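Local coordinates for outer membrane protein (Bartonella henselae, PDB 2FI9) that is of unknown function, belongs to the DUF498/DUF598 family and is named an outer membrane protein, although it folds as a compact alpha/beta domain, at residues R15-F26 against R118-E128. Numbering follows the deposited sequence.
Sequences RAPIDAYGNGGF and RAVAALLFAVE
Phe26 lies against Leu124 where a beta hairpin, turned at Gly22-Gly25, packs on the central strand 120-124 of a mixed five-stranded sheet and on the C-terminal tail that follows it. The hairpin belongs to a separate three-stranded antiparallel sheet, so the contact joins the two sheets of this alpha/beta domain. At the far end, Arg15 reaches the start of strand 120-124. From CB its CG continues beside the backbone N (chi1 -72°), and an extended chi2 (162°) carries CD to 3.3 Å from Val120 O. The bend at chi3 then swings the guanidinium round: NE and CZ stay farther from that oxygen, CZ at 3.9 Å, and NH1 closes on Val120 O in a hydrogen bond of 2.9 Å, nearly within the guanidinium plane. NH1 also lies near Ala119 CA and, obliquely, Arg118 O; the side chain touches Leu114 of helix 103-115 as well. Midway, Ile18 CG1 meets Leu124 CD1, while Phe26 CZ comes to 3.5 Å from Leu124 CB, the two side chains crossing at a slant. CE2 of the same ring touches Ala126 CB, and Ile37 and Thr103 add further contacts to this buried aromatic. Tyr21 and Val127 run side by side, Tyr21 CD1 meeting Val127 CG2 at the ring edge. The type I' turn sits over the chain end: Asn23 N donates to Glu128 O, a C-terminal carboxylate oxygen, at 2.7 Å in an almost straight bond (174°), and Gly24 N donates to Val127 O. Asn23 N stands above the plane of the terminal carboxylate, Gly24 N above that of the Val127 peptide carbonyl. Gly22 CA makes a CA-H...O contact with Val127 O at 3.3 Å. One water ties hairpin to tail, accepting from Gly22 N and Val127 N and donating to Gly25 O, its oxygen poised over the Phe26 ring, nearer the edge than the centre.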
loop_
_atom_site.group_PDB
_atom_site.type_symbol
_atom_site.label_atom_id
_atom_site.label_comp_id
_atom_site.label_asym_id
_atom_site.label_seq_id
_atom_site.Cartn_x
_atom_site.Cartn_y
_atom_site.Cartn_z
ATOM N N ARG A 15 1.827 -0.741 11.439
ATOM C CA ARG A 15 2.366 0.198 10.446
ATOM C C ARG A 15 3.609 0.896 10.987
ATOM O O ARG A 15 3.723 1.104 12.187
ATOM C CB ARG A 15 1.318 1.239 10.088
ATOM C CG ARG A 15 0.189 0.682 9.246
ATOM C CD ARG A 15 -1.017 1.586 9.267
ATOM N NE ARG A 15 -1.606 1.677 10.605
ATOM C CZ ARG A 15 -2.640 2.455 10.905
ATOM N NH1 ARG A 15 -3.204 3.218 9.963
ATOM N NH2 ARG A 15 -3.115 2.469 12.142
ATOM N N ALA A 16 4.521 1.266 10.096
ATOM C CA ALA A 16 5.720 2.039 10.449
ATOM C C ALA A 16 6.015 2.962 9.278
ATOM O O ALA A 16 5.635 2.653 8.161
ATOM C CB ALA A 16 6.904 1.106 10.679
ATOM N N PRO A 17 6.708 4.091 9.513
ATOM C CA PRO A 17 7.111 4.841 8.312
ATOM C C PRO A 17 7.968 3.968 7.395
ATOM O O PRO A 17 8.726 3.114 7.879
ATOM C CB PRO A 17 7.948 6.002 8.864
ATOM C CG PRO A 17 7.641 6.067 10.326
ATOM C CD PRO A 17 7.107 4.741 10.766
ATOM N N ILE A 18 7.828 4.167 6.090
ATOM C CA ILE A 18 8.671 3.492 5.112
ATOM C C ILE A 18 9.866 4.414 4.865
ATOM O O ILE A 18 9.712 5.506 4.297
ATOM C CB ILE A 18 7.897 3.188 3.794
ATOM C CG1 ILE A 18 6.641 2.347 4.053
ATOM C CG2 ILE A 18 8.803 2.520 2.748
ATOM C CD1 ILE A 18 6.820 1.144 4.952
ATOM N N ASP A 19 11.041 3.967 5.305
ATOM C CA ASP A 19 12.253 4.793 5.297
ATOM C C ASP A 19 12.965 4.877 3.944
ATOM O O ASP A 19 13.780 5.774 3.738
ATOM C CB ASP A 19 13.221 4.327 6.391
ATOM C CG ASP A 19 12.593 4.390 7.768
ATOM O OD1 ASP A 19 11.828 5.340 8.026
ATOM O OD2 ASP A 19 12.844 3.490 8.588
ATOM N N ALA A 20 12.666 3.946 3.039
ATOM C CA ALA A 20 13.291 3.923 1.718
ATOM C C ALA A 20 12.505 3.043 0.764
ATOM O O ALA A 20 11.775 2.145 1.194
ATOM C CB ALA A 20 14.729 3.449 1.803
ATOM N N TYR A 21 12.636 3.340 -0.529
ATOM C CA TYR A 21 12.120 2.494 -1.598
ATOM C C TYR A 21 13.190 2.496 -2.691
ATOM O O TYR A 21 14.183 3.239 -2.604
ATOM C CB TYR A 21 10.772 3.016 -2.122
ATOM C CG TYR A 21 10.836 4.405 -2.727
ATOM C CD1 TYR A 21 10.966 4.577 -4.099
ATOM C CD2 TYR A 21 10.781 5.547 -1.922
ATOM C CE1 TYR A 21 11.041 5.857 -4.669
ATOM C CE2 TYR A 21 10.854 6.827 -2.481
ATOM C CZ TYR A 21 10.984 6.970 -3.841
ATOM O OH TYR A 21 11.046 8.222 -4.408
ATOM N N GLY A 22 12.988 1.677 -3.716
ATOM C CA GLY A 22 14.019 1.455 -4.728
ATOM C C GLY A 22 14.635 0.092 -4.520
ATOM O O GLY A 22 14.421 -0.554 -3.474
ATOM N N ASN A 23 15.409 -0.351 -5.508
ATOM C CA ASN A 23 16.184 -1.582 -5.406
ATOM C C ASN A 23 15.297 -2.811 -5.203
ATOM O O ASN A 23 15.664 -3.759 -4.491
ATOM C CB ASN A 23 17.233 -1.470 -4.287
ATOM C CG ASN A 23 18.211 -2.644 -4.275
ATOM O OD1 ASN A 23 18.634 -3.123 -5.333
ATOM N ND2 ASN A 23 18.573 -3.112 -3.078
ATOM N N GLY A 24 14.125 -2.775 -5.826
ATOM C CA GLY A 24 13.167 -3.867 -5.774
ATOM C C GLY A 24 12.605 -4.110 -4.380
ATOM O O GLY A 24 12.060 -5.183 -4.101
ATOM N N GLY A 25 12.725 -3.129 -3.495
ATOM C CA GLY A 25 12.129 -3.293 -2.191
ATOM C C GLY A 25 11.932 -2.048 -1.358
ATOM O O GLY A 25 11.805 -0.924 -1.871
ATOM N N PHE A 26 11.924 -2.269 -0.049
ATOM C CA PHE A 26 11.606 -1.227 0.911
ATOM C C PHE A 26 12.434 -1.408 2.158
ATOM O O PHE A 26 12.856 -2.531 2.491
ATOM C CB PHE A 26 10.109 -1.260 1.262
ATOM C CG PHE A 26 9.218 -1.000 0.083
ATOM C CD1 PHE A 26 8.988 0.304 -0.369
ATOM C CD2 PHE A 26 8.632 -2.063 -0.600
ATOM C CE1 PHE A 26 8.165 0.549 -1.485
ATOM C CE2 PHE A 26 7.828 -1.840 -1.700
ATOM C CZ PHE A 26 7.594 -0.522 -2.161
ATOM N N ARG A 118 -3.866 9.129 10.831
ATOM C CA ARG A 118 -5.017 8.833 9.965
ATOM C C ARG A 118 -5.120 7.318 9.819
ATOM O O ARG A 118 -4.098 6.620 9.884
ATOM C CB ARG A 118 -4.848 9.475 8.584
ATOM C CG ARG A 118 -4.335 10.934 8.578
ATOM C CD ARG A 118 -5.254 11.925 9.310
ATOM N NE ARG A 118 -6.611 11.869 8.772
ATOM C CZ ARG A 118 -7.031 12.523 7.693
ATOM N NH1 ARG A 118 -8.282 12.379 7.280
ATOM N NH2 ARG A 118 -6.203 13.308 7.010
ATOM N N ALA A 119 -6.340 6.811 9.626
ATOM C CA ALA A 119 -6.553 5.388 9.346
ATOM C C ALA A 119 -6.133 5.082 7.895
ATOM O O ALA A 119 -6.973 4.836 7.029
ATOM C CB ALA A 119 -8.031 4.987 9.608
ATOM N N VAL A 120 -4.824 5.097 7.651
ATOM C CA VAL A 120 -4.263 4.971 6.305
ATOM C C VAL A 120 -3.607 3.608 6.097
ATOM O O VAL A 120 -2.989 3.030 7.028
ATOM C CB VAL A 120 -3.235 6.122 6.021
ATOM C CG1 VAL A 120 -2.034 6.018 6.925
ATOM C CG2 VAL A 120 -2.822 6.183 4.517
ATOM N N ALA A 121 -3.759 3.102 4.876
ATOM C CA ALA A 121 -3.147 1.865 4.437
ATOM C C ALA A 121 -2.426 2.172 3.141
ATOM O O ALA A 121 -2.754 3.142 2.464
ATOM C CB ALA A 121 -4.219 0.772 4.210
ATOM N N ALA A 122 -1.454 1.343 2.785
ATOM C CA ALA A 122 -0.757 1.490 1.506
ATOM C C ALA A 122 -0.500 0.134 0.865
ATOM O O ALA A 122 -0.164 -0.830 1.553
ATOM C CB ALA A 122 0.562 2.225 1.712
ATOM N N LEU A 123 -0.669 0.063 -0.456
ATOM C CA LEU A 123 -0.240 -1.073 -1.230
ATOM C C LEU A 123 0.866 -0.547 -2.109
ATOM O O LEU A 123 0.642 0.375 -2.884
ATOM C CB LEU A 123 -1.395 -1.588 -2.092
ATOM C CG LEU A 123 -1.079 -2.726 -3.066
ATOM C CD1 LEU A 123 -0.439 -3.903 -2.379
ATOM C CD2 LEU A 123 -2.357 -3.194 -3.798
ATOM N N LEU A 124 2.059 -1.113 -1.998
ATOM C CA LEU A 124 3.207 -0.502 -2.662
ATOM C C LEU A 124 3.926 -1.476 -3.586
ATOM O O LEU A 124 4.548 -2.424 -3.109
ATOM C CB LEU A 124 4.176 0.067 -1.617
ATOM C CG LEU A 124 3.583 1.028 -0.575
ATOM C CD1 LEU A 124 4.521 1.268 0.589
ATOM C CD2 LEU A 124 3.208 2.376 -1.190
ATOM N N PHE A 125 3.850 -1.235 -4.897
ATOM C CA PHE A 125 4.635 -2.009 -5.849
ATOM C C PHE A 125 6.080 -1.585 -5.758
ATOM O O PHE A 125 6.390 -0.413 -5.896
ATOM C CB PHE A 125 4.136 -1.805 -7.261
ATOM C CG PHE A 125 4.862 -2.629 -8.296
ATOM C CD1 PHE A 125 4.654 -4.003 -8.384
ATOM C CD2 PHE A 125 5.721 -2.021 -9.210
ATOM C CE1 PHE A 125 5.305 -4.760 -9.346
ATOM C CE2 PHE A 125 6.366 -2.779 -10.204
ATOM C CZ PHE A 125 6.161 -4.143 -10.266
ATOM N N ALA A 126 6.959 -2.552 -5.533
ATOM C CA ALA A 126 8.381 -2.273 -5.351
ATOM C C ALA A 126 8.995 -1.924 -6.686
ATOM O O ALA A 126 8.881 -2.686 -7.634
ATOM C CB ALA A 126 9.068 -3.475 -4.781
ATOM N N VAL A 127 9.651 -0.774 -6.741
ATOM C CA VAL A 127 10.316 -0.300 -7.955
ATOM C C VAL A 127 11.824 -0.477 -7.859
ATOM O O VAL A 127 12.392 -0.573 -6.762
ATOM C CB VAL A 127 10.025 1.213 -8.248
ATOM C CG1 VAL A 127 8.584 1.429 -8.653
ATOM C CG2 VAL A 127 10.361 2.078 -7.051
ATOM N N GLU A 128 12.473 -0.511 -9.024
ATOM C CA GLU A 128 13.933 -0.462 -9.087
ATOM C C GLU A 128 14.401 0.898 -8.570
ATOM O O GLU A 128 15.410 0.990 -7.882
ATOM C CB GLU A 128 14.427 -0.672 -10.518
ATOM C CG GLU A 128 14.234 -2.067 -11.050
ATOM C CD GLU A 128 15.116 -3.083 -10.358
ATOM O OE1 GLU A 128 14.678 -4.248 -10.237
ATOM O OE2 GLU A 128 16.241 -2.727 -9.924
ATOM O OXT GLU A 128 13.754 1.933 -8.831
HETATM O O HOH W 1 10.791 -0.163 -4.263
#